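Local coordinates for protein mandelate racemase (Bordetella bronchiseptica, PDB 3H12) that is a putative mandelate racemase of the enolase superfamily that binds a metal ion in its barrel and probably catalyses an enolate-forming reaction on a carboxylate substrate, at residues A[197-202]-A[222-227]; A[250-255]-A[269-274]; A[9-14]-A[368-373]; A[30-35]-A[376-381]. All coordinates share one frame; numbering follows the deposited sequence.

Interaction 1: residues A[197-202]-A[222-227]; sequences EILVDA and GCYWFE. With NA (sodium ion), chain C.
Asp-201 and Glu-227, at the C-terminal ends of the neighbouring parallel barrel strands 197-201 and 225-227, are two of the three carboxylates of the metal site, as in the enolase superfamily. Asp-201 OD2 and Glu-227 OE2 bind the sodium ion at 2.5 Å and 2.4 Å. Their carboxylates are stacked with planes only 16° apart, and the two oxygens approach to 3.3 Å, a spacing that their shared cation probably makes tolerable. Glu-227 gets there on an extended side chain, with CG anti to the backbone N (chi1 170°). Lys-173 bonds to Asp-201 OD2 and Lys-171 forms a salt bridge with Glu-227 OE1, which should further offset the gathered negative charge. Four backbone bonds, from Tyr-224 N to Ile-198 O at one end and from Ala-202 N to Glu-227 O at the other, join the strands; the straightest, Glu-227 N to Val-200 O, spans 2.8 Å at 171°. On the face of the carboxylates, Leu-199 CD2 lies over the six-membered ring of Trp-225 in a CH-pi contact, 3.8 Å from the centroid. On the other face Val-200 CG2 meets Cys-223 SG at 3.9 Å. Helix 208-220 makes the beta-alpha-beta crossover between the strands and packs on Val-200 and Phe-226 through Leu-218, while helix 178-192 adds Leu-185 against Val-200 and strand 169-173 pairs with the far edge of 197-201.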
loop_
_atom_site.group_PDB
_atom_site.type_symbol
_atom_site.label_atom_id
_atom_site.label_comp_id
_atom_site.label_asym_id
_atom_site.label_seq_id
_atom_site.Cartn_x
_atom_site.Cartn_y
_atom_site.Cartn_z
ATOM N N GLU A 197 -16.779 -27.151 20.151
ATOM C CA GLU A 197 -15.922 -26.012 19.875
ATOM C C GLU A 197 -15.323 -25.503 21.165
ATOM O O GLU A 197 -16.032 -25.430 22.193
ATOM C CB GLU A 197 -16.682 -24.895 19.238
ATOM C CG GLU A 197 -17.331 -25.340 17.903
ATOM C CD GLU A 197 -16.306 -25.458 16.762
ATOM O OE1 GLU A 197 -15.111 -25.245 16.967
ATOM O OE2 GLU A 197 -16.763 -25.843 15.615
ATOM N N ILE A 198 -14.027 -25.140 21.188
ATOM C CA ILE A 198 -13.336 -24.608 22.333
ATOM C C ILE A 198 -12.911 -23.164 21.986
ATOM O O ILE A 198 -12.209 -22.959 20.945
ATOM C CB ILE A 198 -12.144 -25.454 22.730
ATOM C CG1 ILE A 198 -12.631 -26.884 23.109
ATOM C CG2 ILE A 198 -11.347 -24.738 23.896
ATOM C CD1 ILE A 198 -11.399 -27.817 23.422
ATOM N N LEU A 199 -13.439 -22.201 22.739
ATOM C CA LEU A 199 -13.134 -20.749 22.567
ATOM C C LEU A 199 -12.130 -20.398 23.626
ATOM O O LEU A 199 -12.166 -20.995 24.729
ATOM C CB LEU A 199 -14.405 -19.976 22.793
ATOM C CG LEU A 199 -15.451 -20.054 21.595
ATOM C CD1 LEU A 199 -15.873 -21.432 21.216
ATOM C CD2 LEU A 199 -16.609 -19.210 22.158
ATOM N N VAL A 200 -11.268 -19.402 23.361
ATOM C CA VAL A 200 -10.261 -18.969 24.358
ATOM C C VAL A 200 -10.386 -17.500 24.483
ATOM O O VAL A 200 -10.601 -16.761 23.476
ATOM C CB VAL A 200 -8.816 -19.367 23.788
ATOM C CG1 VAL A 200 -7.678 -18.747 24.576
ATOM C CG2 VAL A 200 -8.787 -20.922 23.938
ATOM N N ASP A 201 -10.230 -16.970 25.714
ATOM C CA ASP A 201 -10.442 -15.499 25.966
ATOM C C ASP A 201 -9.346 -15.059 26.944
ATOM O O ASP A 201 -9.235 -15.566 28.089
ATOM C CB ASP A 201 -11.833 -15.352 26.587
ATOM C CG ASP A 201 -12.159 -13.894 26.948
ATOM O OD1 ASP A 201 -11.273 -12.971 26.842
ATOM O OD2 ASP A 201 -13.356 -13.709 27.320
ATOM N N ALA A 202 -8.456 -14.158 26.484
ATOM C CA ALA A 202 -7.349 -13.685 27.368
ATOM C C ALA A 202 -7.613 -12.403 28.059
ATOM O O ALA A 202 -6.755 -11.916 28.834
ATOM C CB ALA A 202 -6.081 -13.477 26.431
ATOM N N GLY A 222 -7.201 -26.591 17.470
ATOM C CA GLY A 222 -8.427 -26.451 16.646
ATOM C C GLY A 222 -9.427 -25.502 17.308
ATOM O O GLY A 222 -10.634 -25.636 17.154
ATOM N N CYS A 223 -8.935 -24.463 18.015
ATOM C CA CYS A 223 -9.858 -23.571 18.758
ATOM C C CYS A 223 -10.679 -22.668 17.807
ATOM O O CYS A 223 -10.236 -22.294 16.706
ATOM C CB CYS A 223 -9.104 -22.650 19.716
ATOM S SG CYS A 223 -8.415 -23.585 21.074
ATOM N N TYR A 224 -11.915 -22.344 18.226
ATOM C CA TYR A 224 -12.797 -21.578 17.332
ATOM C C TYR A 224 -12.415 -20.098 17.270
ATOM O O TYR A 224 -12.439 -19.533 16.120
ATOM C CB TYR A 224 -14.207 -21.790 17.859
ATOM C CG TYR A 224 -15.299 -21.194 16.934
ATOM C CD1 TYR A 224 -15.760 -21.935 15.902
ATOM C CD2 TYR A 224 -15.820 -19.924 17.196
ATOM C CE1 TYR A 224 -16.760 -21.438 15.077
ATOM C CE2 TYR A 224 -16.867 -19.376 16.436
ATOM C CZ TYR A 224 -17.290 -20.171 15.338
ATOM O OH TYR A 224 -18.277 -19.630 14.543
ATOM N N TRP A 225 -12.084 -19.488 18.420
ATOM C CA TRP A 225 -11.668 -18.077 18.365
ATOM C C TRP A 225 -10.746 -17.795 19.542
ATOM O O TRP A 225 -10.688 -18.576 20.519
ATOM C CB TRP A 225 -12.858 -17.071 18.243
ATOM C CG TRP A 225 -13.690 -16.821 19.499
ATOM C CD1 TRP A 225 -13.294 -16.633 20.826
ATOM C CD2 TRP A 225 -15.091 -16.584 19.493
ATOM N NE1 TRP A 225 -14.412 -16.311 21.649
ATOM C CE2 TRP A 225 -15.499 -16.225 20.824
ATOM C CE3 TRP A 225 -16.017 -16.594 18.471
ATOM C CZ2 TRP A 225 -16.866 -15.958 21.152
ATOM C CZ3 TRP A 225 -17.342 -16.261 18.764
ATOM C CH2 TRP A 225 -17.737 -15.960 20.096
ATOM N N PHE A 226 -10.024 -16.676 19.399
ATOM C CA PHE A 226 -9.103 -16.114 20.416
ATOM C C PHE A 226 -9.602 -14.727 20.636
ATOM O O PHE A 226 -9.547 -13.825 19.768
ATOM C CB PHE A 226 -7.723 -16.105 19.697
ATOM C CG PHE A 226 -6.549 -15.797 20.596
ATOM C CD1 PHE A 226 -6.707 -15.670 21.963
ATOM C CD2 PHE A 226 -5.287 -15.642 20.054
ATOM C CE1 PHE A 226 -5.587 -15.455 22.804
ATOM C CE2 PHE A 226 -4.113 -15.378 20.887
ATOM C CZ PHE A 226 -4.293 -15.274 22.252
ATOM N N GLU A 227 -10.270 -14.593 21.801
ATOM C CA GLU A 227 -10.970 -13.373 22.235
ATOM C C GLU A 227 -10.156 -12.502 23.153
ATOM O O GLU A 227 -9.400 -12.982 23.962
ATOM C CB GLU A 227 -12.270 -13.816 22.960
ATOM C CG GLU A 227 -12.990 -12.672 23.675
ATOM C CD GLU A 227 -14.337 -13.184 24.126
ATOM O OE1 GLU A 227 -14.806 -14.301 23.783
ATOM O OE2 GLU A 227 -15.011 -12.313 24.827
HETATM NA NA NA C . -14.772 -11.708 27.091
HETATM O O HOH W 1 -13.018 -25.421 18.451
HETATM O O HOH W 2 -12.651 -10.767 27.018
HETATM O O HOH W 3 -14.703 -11.046 29.350
HETATM O O HOH W 4 -16.832 -12.868 27.906
#

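Interaction 2: residues A[250-255]-A[269-274]; sequences IATGEN and DAIDVL. With NA (sodium ion), chain C.
Backbone hydrogen bonds at Ile-250 and Thr-252 join two parallel strands that barely overlap. Ile-250 O accepts twice, from Asp-272 N at 2.9 Å and from Val-273 N at 3.0 Å. One residue pair further on, Thr-252 N reaches Val-273 O across a longer 3.3 Å.

A side chain completes the polar set. Asp-272 has CG beside its own backbone N (chi1 -68°), which turns the carboxylate back to the neighbouring strand; there OD2 takes the Ile-250 N-H on its anti lone pair at 2.7 Å and an almost straight 176°. The other oxygen, OD1, forms a salt bridge with Arg-242, so both ends of this buried carboxylate are engaged.

Apolar contacts lie on both faces. Ala-251 CB meets Val-273 CB at 3.7 Å on one, and on the other the tip of Ile-271, CD1, comes crosswise against Thr-252 CG2 at 3.7 Å.

Metal binding belongs to the turn after strand 249-252. There the sodium ion is coordinated by Glu-254 OE2 at 2.2 Å. The second oxygen of that carboxylate, OE1, accepts a hydrogen bond from one of the waters that also coordinate the metal. Helix 258-267 connects the two strands in a beta-alpha-beta crossover, the repeating unit of a TIM-type barrel, and the carboxylate just past the strand end is the third metal ligand characteristic of the enolase superfamily.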
loop_
_atom_site.group_PDB
_atom_site.type_symbol
_atom_site.label_atom_id
_atom_site.label_comp_id
_atom_site.label_asym_id
_atom_site.label_seq_id
_atom_site.Cartn_x
_atom_site.Cartn_y
_atom_site.Cartn_z
ATOM N N ILE A 250 -9.849 -14.269 15.114
ATOM C CA ILE A 250 -9.507 -13.241 16.132
ATOM C C ILE A 250 -10.815 -12.484 16.472
ATOM O O ILE A 250 -11.473 -11.892 15.607
ATOM C CB ILE A 250 -8.397 -12.303 15.527
ATOM C CG1 ILE A 250 -7.198 -13.089 15.072
ATOM C CG2 ILE A 250 -8.073 -11.216 16.573
ATOM C CD1 ILE A 250 -6.634 -14.101 16.130
ATOM N N ALA A 251 -11.139 -12.446 17.777
ATOM C CA ALA A 251 -12.427 -11.883 18.207
ATOM C C ALA A 251 -12.192 -10.829 19.270
ATOM O O ALA A 251 -11.323 -10.972 20.097
ATOM C CB ALA A 251 -13.299 -13.039 18.855
ATOM N N THR A 252 -12.873 -9.686 19.201
ATOM C CA THR A 252 -12.858 -8.764 20.312
ATOM C C THR A 252 -14.139 -7.928 20.167
ATOM O O THR A 252 -14.778 -7.872 19.117
ATOM C CB THR A 252 -11.537 -7.920 20.230
ATOM O OG1 THR A 252 -11.554 -7.092 21.421
ATOM C CG2 THR A 252 -11.518 -6.972 19.012
ATOM N N GLY A 253 -14.533 -7.302 21.288
ATOM C CA GLY A 253 -15.537 -6.229 21.119
ATOM C C GLY A 253 -16.285 -5.853 22.440
ATOM O O GLY A 253 -16.937 -4.800 22.374
ATOM N N GLU A 254 -16.196 -6.678 23.494
ATOM C CA GLU A 254 -16.917 -6.223 24.685
ATOM C C GLU A 254 -16.468 -4.880 25.212
ATOM O O GLU A 254 -17.255 -4.172 25.893
ATOM C CB GLU A 254 -16.865 -7.301 25.733
ATOM C CG GLU A 254 -15.540 -7.365 26.352
ATOM C CD GLU A 254 -15.481 -8.653 27.235
ATOM O OE1 GLU A 254 -15.411 -8.602 28.459
ATOM O OE2 GLU A 254 -15.497 -9.685 26.571
ATOM N N ASN A 255 -15.225 -4.448 24.957
ATOM C CA ASN A 255 -14.723 -3.210 25.491
ATOM C C ASN A 255 -14.447 -2.156 24.412
ATOM O O ASN A 255 -13.763 -1.160 24.692
ATOM C CB ASN A 255 -13.440 -3.524 26.332
ATOM C CG ASN A 255 -13.770 -4.227 27.613
ATOM O OD1 ASN A 255 -13.268 -5.367 27.884
ATOM N ND2 ASN A 255 -14.696 -3.648 28.354
ATOM N N ASP A 269 -7.954 -4.673 8.739
ATOM C CA ASP A 269 -7.799 -6.121 8.604
ATOM C C ASP A 269 -7.479 -6.830 9.863
ATOM O O ASP A 269 -6.718 -7.840 9.920
ATOM C CB ASP A 269 -6.748 -6.448 7.477
ATOM C CG ASP A 269 -7.220 -5.939 6.112
ATOM O OD1 ASP A 269 -8.374 -5.989 5.737
ATOM O OD2 ASP A 269 -6.361 -5.443 5.414
ATOM N N ALA A 270 -8.120 -6.345 10.938
ATOM C CA ALA A 270 -7.653 -6.755 12.247
ATOM C C ALA A 270 -8.685 -7.584 13.055
ATOM O O ALA A 270 -8.438 -7.821 14.242
ATOM C CB ALA A 270 -7.261 -5.498 13.106
ATOM N N ILE A 271 -9.799 -7.999 12.415
ATOM C CA ILE A 271 -10.792 -8.724 13.230
ATOM C C ILE A 271 -11.511 -9.740 12.381
ATOM O O ILE A 271 -11.818 -9.484 11.199
ATOM C CB ILE A 271 -11.779 -7.690 13.855
ATOM C CG1 ILE A 271 -12.683 -8.319 14.875
ATOM C CG2 ILE A 271 -12.607 -6.938 12.809
ATOM C CD1 ILE A 271 -13.338 -7.215 15.800
ATOM N N ASP A 272 -11.849 -10.928 12.949
ATOM C CA ASP A 272 -12.698 -11.915 12.301
ATOM C C ASP A 272 -14.111 -11.961 12.910
ATOM O O ASP A 272 -15.078 -12.181 12.188
ATOM C CB ASP A 272 -12.105 -13.299 12.523
ATOM C CG ASP A 272 -10.781 -13.472 11.778
ATOM O OD1 ASP A 272 -10.760 -13.277 10.494
ATOM O OD2 ASP A 272 -9.758 -13.719 12.464
ATOM N N VAL A 273 -14.180 -11.757 14.220
ATOM C CA VAL A 273 -15.498 -11.834 14.945
ATOM C C VAL A 273 -15.664 -10.571 15.736
ATOM O O VAL A 273 -14.832 -10.276 16.634
ATOM C CB VAL A 273 -15.499 -13.058 15.928
ATOM C CG1 VAL A 273 -16.728 -13.043 16.856
ATOM C CG2 VAL A 273 -15.452 -14.378 15.133
ATOM N N LEU A 274 -16.665 -9.784 15.361
ATOM C CA LEU A 274 -16.978 -8.554 16.142
ATOM C C LEU A 274 -17.931 -8.959 17.294
ATOM O O LEU A 274 -18.898 -9.675 17.087
ATOM C CB LEU A 274 -17.780 -7.608 15.201
ATOM C CG LEU A 274 -16.961 -6.926 14.118
ATOM C CD1 LEU A 274 -16.446 -7.897 12.962
ATOM C CD2 LEU A 274 -17.888 -5.856 13.506
HETATM NA NA NA C . -14.772 -11.708 27.091
HETATM O O HOH W 3 -14.703 -11.046 29.350
HETATM O O HOH W 4 -16.832 -12.868 27.906
HETATM O O HOH W 2 -12.651 -10.767 27.018
#

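Interaction 3: residues A[9-14]-A[368-373]; sequences KAHALS and DFVAAH
Leu-13 reaches from strand 5-16 to the C-terminal end of helix 367-372. CG sits beside the backbone N and anti to the carbonyl carbon (chi1 -49°), which turns it toward the helix end, and chi2 of 178° then sets which methyl leads. CD2 approaches two backbone oxygens, 3.5 Å from Val-370 O and 3.5 Å from His-373 O. The same methyl meets Val-370 CG1 at 4.0 Å; that branch of the valine is the one anti to its backbone N (chi1 170°). His-11, two residues back and on the same side of the strand, brings its ring obliquely toward Val-370 CG1, while its ND1 is hydrogen-bonded to Leu-37 O. The contact thus seats helix 367-372 against the edge strand of the three-stranded antiparallel sheet in the N-terminal capping domain, a chain closure spanning more than 350 residues. His-373 leaves the helix and offers its carbonyl to the strand: Ser-14 N donates to His-373 O at 3.0 Å, and Leu-13 CA comes within 3.2 Å of that oxygen in a CA-H...O contact. His-373 CB lies 3.4 Å from Ser-14 O, which sits at the edge of the imidazole near its plane, while the end of the ring leads away from the strand.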
loop_
_atom_site.group_PDB
_atom_site.type_symbol
_atom_site.label_atom_id
_atom_site.label_comp_id
_atom_site.label_asym_id
_atom_site.label_seq_id
_atom_site.Cartn_x
_atom_site.Cartn_y
_atom_site.Cartn_z
ATOM N N LYS A 9 -35.609 6.025 34.747
ATOM C CA LYS A 9 -35.128 5.619 36.071
ATOM C C LYS A 9 -34.029 4.559 35.968
ATOM O O LYS A 9 -34.052 3.755 34.994
ATOM C CB LYS A 9 -36.272 5.026 36.891
ATOM C CG LYS A 9 -37.343 6.037 37.164
ATOM C CD LYS A 9 -38.511 5.334 37.885
ATOM C CE LYS A 9 -38.145 5.174 39.374
ATOM N NZ LYS A 9 -39.469 5.073 40.088
ATOM N N ALA A 10 -33.060 4.600 36.896
ATOM C CA ALA A 10 -31.986 3.599 36.897
ATOM C C ALA A 10 -31.874 2.978 38.302
ATOM O O ALA A 10 -31.430 3.636 39.167
ATOM C CB ALA A 10 -30.704 4.336 36.561
ATOM N N HIS A 11 -32.330 1.752 38.453
ATOM C CA HIS A 11 -32.307 0.994 39.747
ATOM C C HIS A 11 -30.963 0.281 39.840
ATOM O O HIS A 11 -30.735 -0.707 39.100
ATOM C CB HIS A 11 -33.429 -0.024 39.793
ATOM C CG HIS A 11 -34.786 0.571 39.645
ATOM N ND1 HIS A 11 -35.480 0.640 38.452
ATOM C CD2 HIS A 11 -35.655 0.970 40.596
ATOM C CE1 HIS A 11 -36.672 1.180 38.653
ATOM N NE2 HIS A 11 -36.822 1.348 39.957
ATOM N N ALA A 12 -30.159 0.712 40.832
ATOM C CA ALA A 12 -28.874 0.083 41.067
ATOM C C ALA A 12 -29.128 -1.200 41.897
ATOM O O ALA A 12 -29.676 -1.122 43.037
ATOM C CB ALA A 12 -27.970 1.042 41.782
ATOM N N LEU A 13 -28.708 -2.348 41.385
ATOM C CA LEU A 13 -28.958 -3.693 42.006
ATOM C C LEU A 13 -27.656 -4.421 42.270
ATOM O O LEU A 13 -26.712 -4.346 41.457
ATOM C CB LEU A 13 -29.941 -4.616 41.198
ATOM C CG LEU A 13 -31.215 -3.909 40.789
ATOM C CD1 LEU A 13 -31.876 -4.992 40.034
ATOM C CD2 LEU A 13 -31.977 -3.504 42.093
ATOM N N SER A 14 -27.554 -5.118 43.397
ATOM C CA SER A 14 -26.371 -5.957 43.620
ATOM C C SER A 14 -26.846 -7.301 44.137
ATOM O O SER A 14 -27.810 -7.382 44.938
ATOM C CB SER A 14 -25.426 -5.286 44.569
ATOM O OG SER A 14 -24.169 -5.995 44.726
ATOM N N ASP A 368 -40.482 -7.536 43.090
ATOM C CA ASP A 368 -40.131 -7.809 44.508
ATOM C C ASP A 368 -38.630 -8.186 44.653
ATOM O O ASP A 368 -37.931 -7.712 45.587
ATOM C CB ASP A 368 -40.991 -8.971 45.089
ATOM C CG ASP A 368 -42.457 -8.576 45.213
ATOM O OD1 ASP A 368 -42.721 -7.366 45.357
ATOM O OD2 ASP A 368 -43.335 -9.461 45.112
ATOM N N PHE A 369 -38.117 -8.936 43.685
ATOM C CA PHE A 369 -36.685 -9.192 43.627
ATOM C C PHE A 369 -35.883 -7.877 43.449
ATOM O O PHE A 369 -34.954 -7.662 44.192
ATOM C CB PHE A 369 -36.345 -10.191 42.496
ATOM C CG PHE A 369 -34.861 -10.376 42.326
ATOM C CD1 PHE A 369 -34.157 -11.323 43.084
ATOM C CD2 PHE A 369 -34.149 -9.558 41.459
ATOM C CE1 PHE A 369 -32.830 -11.431 42.975
ATOM C CE2 PHE A 369 -32.723 -9.713 41.314
ATOM C CZ PHE A 369 -32.109 -10.650 42.117
ATOM N N VAL A 370 -36.339 -6.978 42.562
ATOM C CA VAL A 370 -35.641 -5.699 42.385
ATOM C C VAL A 370 -35.644 -4.920 43.685
ATOM O O VAL A 370 -34.588 -4.436 44.162
ATOM C CB VAL A 370 -36.409 -4.894 41.323
ATOM C CG1 VAL A 370 -35.930 -3.459 41.224
ATOM C CG2 VAL A 370 -36.373 -5.627 39.923
ATOM N N ALA A 371 -36.812 -4.854 44.373
ATOM C CA ALA A 371 -36.832 -4.054 45.610
ATOM C C ALA A 371 -35.952 -4.633 46.705
ATOM O O ALA A 371 -35.472 -3.850 47.579
ATOM C CB ALA A 371 -38.366 -3.935 46.096
ATOM N N ALA A 372 -35.705 -5.950 46.673
ATOM C CA ALA A 372 -34.939 -6.603 47.758
ATOM C C ALA A 372 -33.426 -6.548 47.525
ATOM O O ALA A 372 -32.661 -7.020 48.346
ATOM C CB ALA A 372 -35.350 -8.105 47.929
ATOM N N HIS A 373 -32.944 -6.051 46.345
ATOM C CA HIS A 373 -31.504 -6.090 46.066
ATOM C C HIS A 373 -30.965 -4.752 45.706
ATOM O O HIS A 373 -30.079 -4.650 44.852
ATOM C CB HIS A 373 -31.218 -7.108 44.916
ATOM C CG HIS A 373 -31.638 -8.493 45.312
ATOM N ND1 HIS A 373 -30.798 -9.426 45.935
ATOM C CD2 HIS A 373 -32.902 -8.958 45.467
ATOM C CE1 HIS A 373 -31.546 -10.450 46.363
ATOM N NE2 HIS A 373 -32.800 -10.216 46.038
#

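Interaction 4: residues A[30-35]-A[376-381]; sequences KLNRQM and KGEPAI
The start of strand 32-42, part of the N-terminal capping domain's antiparallel sheet, is met by the loop that follows helix 367-372. Ala-380 O is the focus of the backbone pairing. Leu-31 N donates to it at 2.8 Å and Asn-32 N at 3.1 Å, both from the same face of the carbonyl plane, the second well above that plane and not on a lone pair. Two amide side chains extend the grip along the loop. Asn-32 ND2 gives a nearly straight bond of 2.8 Å to Pro-379 O, which lies in the plane of the amide. Gln-34, extended beyond CG (chi2 -174°), runs alongside Ala-380 so that OE1 passes 3.4 Å from Ala-380 CB and NE2 reaches Glu-378 O at 3.0 Å. This oxygen too lies in the donor's amide plane, yet the donor stands 67° out of the carbonyl plane. NE2 also bonds to Ser-14 OG, which helps fix the rotation of the glutamine amide. Leu-31 CD1 packs against Pro-379 CG at 3.7 Å. Within the loop, Lys-376 N donates a 2.7 Å hydrogen bond to Glu-378 OE1, holding the bent side chain back over its own loop. Trp-375 NE1 is a further donor to Glu-378 O. Such mainchain pairing reinforced by Asn and Gln amides binds an irregular C-terminal segment to the capping domain, the part that in enolase superfamily proteins packs over the barrel mouth.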
loop_
_atom_site.group_PDB
_atom_site.type_symbol
_atom_site.label_atom_id
_atom_site.label_comp_id
_atom_site.label_asym_id
_atom_site.label_seq_id
_atom_site.Cartn_x
_atom_site.Cartn_y
_atom_site.Cartn_z
ATOM N N LYS A 30 -14.341 -11.891 40.473
ATOM C CA LYS A 30 -15.718 -11.446 40.550
ATOM C C LYS A 30 -16.123 -11.398 42.038
ATOM O O LYS A 30 -15.795 -12.343 42.797
ATOM C CB LYS A 30 -16.722 -12.343 39.764
ATOM C CG LYS A 30 -16.236 -12.492 38.301
ATOM C CD LYS A 30 -17.399 -13.087 37.549
ATOM C CE LYS A 30 -16.939 -13.472 36.076
ATOM N NZ LYS A 30 -16.512 -12.180 35.332
ATOM N N LEU A 31 -16.807 -10.323 42.406
ATOM C CA LEU A 31 -17.190 -10.178 43.850
ATOM C C LEU A 31 -18.736 -10.147 44.038
ATOM O O LEU A 31 -19.279 -10.819 44.984
ATOM C CB LEU A 31 -16.584 -8.906 44.463
ATOM C CG LEU A 31 -15.050 -8.721 44.174
ATOM C CD1 LEU A 31 -14.627 -7.357 44.668
ATOM C CD2 LEU A 31 -14.171 -9.807 44.877
ATOM N N ASN A 32 -19.440 -9.349 43.205
ATOM C CA ASN A 32 -20.911 -9.238 43.263
ATOM C C ASN A 32 -21.417 -9.101 41.841
ATOM O O ASN A 32 -20.779 -8.362 41.077
ATOM C CB ASN A 32 -21.303 -8.031 44.055
ATOM C CG ASN A 32 -20.958 -8.188 45.525
ATOM O OD1 ASN A 32 -21.641 -8.880 46.292
ATOM N ND2 ASN A 32 -19.893 -7.563 45.939
ATOM N N ARG A 33 -22.502 -9.761 41.522
ATOM C CA ARG A 33 -23.094 -9.526 40.203
ATOM C C ARG A 33 -24.091 -8.389 40.297
ATOM O O ARG A 33 -25.103 -8.488 41.044
ATOM C CB ARG A 33 -23.695 -10.813 39.590
ATOM C CG ARG A 33 -22.696 -12.041 39.483
ATOM C CD ARG A 33 -21.361 -11.579 38.756
ATOM N NE ARG A 33 -21.700 -11.223 37.334
ATOM C CZ ARG A 33 -21.867 -12.072 36.320
ATOM N NH1 ARG A 33 -21.734 -13.408 36.467
ATOM N NH2 ARG A 33 -22.157 -11.548 35.104
ATOM N N GLN A 34 -23.817 -7.322 39.544
ATOM C CA GLN A 34 -24.575 -6.090 39.647
ATOM C C GLN A 34 -25.172 -5.723 38.317
ATOM O O GLN A 34 -24.721 -6.188 37.263
ATOM C CB GLN A 34 -23.644 -4.992 40.147
ATOM C CG GLN A 34 -22.953 -5.370 41.490
ATOM C CD GLN A 34 -22.147 -4.242 42.081
ATOM O OE1 GLN A 34 -21.630 -3.323 41.386
ATOM N NE2 GLN A 34 -22.120 -4.249 43.423
ATOM N N MET A 35 -26.119 -4.790 38.382
ATOM C CA MET A 35 -26.702 -4.201 37.183
ATOM C C MET A 35 -27.366 -2.903 37.554
ATOM O O MET A 35 -27.734 -2.681 38.710
ATOM C CB MET A 35 -27.674 -5.133 36.437
ATOM C CG MET A 35 -28.989 -5.435 37.227
ATOM S SD MET A 35 -30.239 -6.538 36.490
ATOM C CE MET A 35 -30.652 -5.605 34.882
ATOM N N LYS A 376 -25.863 -1.352 47.873
ATOM C CA LYS A 376 -25.423 -0.599 49.066
ATOM C C LYS A 376 -23.934 -0.167 49.061
ATOM O O LYS A 376 -23.333 0.099 50.123
ATOM C CB LYS A 376 -25.829 -1.389 50.335
ATOM C CG LYS A 376 -27.267 -1.059 50.554
ATOM C CD LYS A 376 -28.026 -2.275 50.697
ATOM C CE LYS A 376 -29.139 -2.125 51.743
ATOM N NZ LYS A 376 -29.337 -3.518 52.432
ATOM N N GLY A 377 -23.309 -0.071 47.868
ATOM C CA GLY A 377 -21.965 0.413 47.727
ATOM C C GLY A 377 -20.964 -0.747 47.536
ATOM O O GLY A 377 -19.791 -0.476 47.471
ATOM N N GLU A 378 -21.425 -2.007 47.495
ATOM C CA GLU A 378 -20.562 -3.189 47.273
ATOM C C GLU A 378 -19.819 -3.016 45.950
ATOM O O GLU A 378 -20.365 -2.424 44.959
ATOM C CB GLU A 378 -21.404 -4.461 47.112
ATOM C CG GLU A 378 -22.265 -4.889 48.297
ATOM C CD GLU A 378 -23.711 -4.346 48.260
ATOM O OE1 GLU A 378 -24.008 -3.348 47.609
ATOM O OE2 GLU A 378 -24.543 -4.923 48.978
ATOM N N PRO A 379 -18.579 -3.561 45.890
ATOM C CA PRO A 379 -17.812 -3.545 44.628
ATOM C C PRO A 379 -18.279 -4.715 43.716
ATOM O O PRO A 379 -18.689 -5.748 44.233
ATOM C CB PRO A 379 -16.362 -3.785 45.145
ATOM C CG PRO A 379 -16.550 -4.758 46.386
ATOM C CD PRO A 379 -17.872 -4.226 47.019
ATOM N N ALA A 380 -18.269 -4.591 42.392
ATOM C CA ALA A 380 -18.676 -5.717 41.506
ATOM C C ALA A 380 -17.457 -6.696 41.322
ATOM O O ALA A 380 -17.629 -7.886 41.196
ATOM C CB ALA A 380 -19.123 -5.169 40.145
ATOM N N ILE A 381 -16.251 -6.134 41.153
ATOM C CA ILE A 381 -15.048 -6.910 40.629
ATOM C C ILE A 381 -13.833 -6.378 41.270
ATOM O O ILE A 381 -13.719 -5.156 41.523
ATOM C CB ILE A 381 -14.980 -6.966 39.039
ATOM C CG1 ILE A 381 -14.047 -8.083 38.546
ATOM C CG2 ILE A 381 -14.782 -5.507 38.434
ATOM C CD1 ILE A 381 -14.355 -8.421 37.107
#

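Interactions 1 and 2 are consecutive steps round one barrel, their centres 12 Å apart. Strands 225-227 and 249-252 pair directly, Phe-226 O lying 2.9 Å from Ala-251 N in a probable hydrogen bond, and the two contacts share the sodium ion and its three waters; Asp-201 and Glu-227 come from the first and Glu-254 from the second. Interactions 3 and 4, with centres 13 Å apart, meet through adjacent strands 5-16 and 32-42 and both tie the C-terminal segment to the N-terminal domain. Interactions 1 and 2 are nested inside the chain loops these close. Interaction 4 also approaches the metal site, the Lys-30 side chain being about 8 Å from the sodium ion.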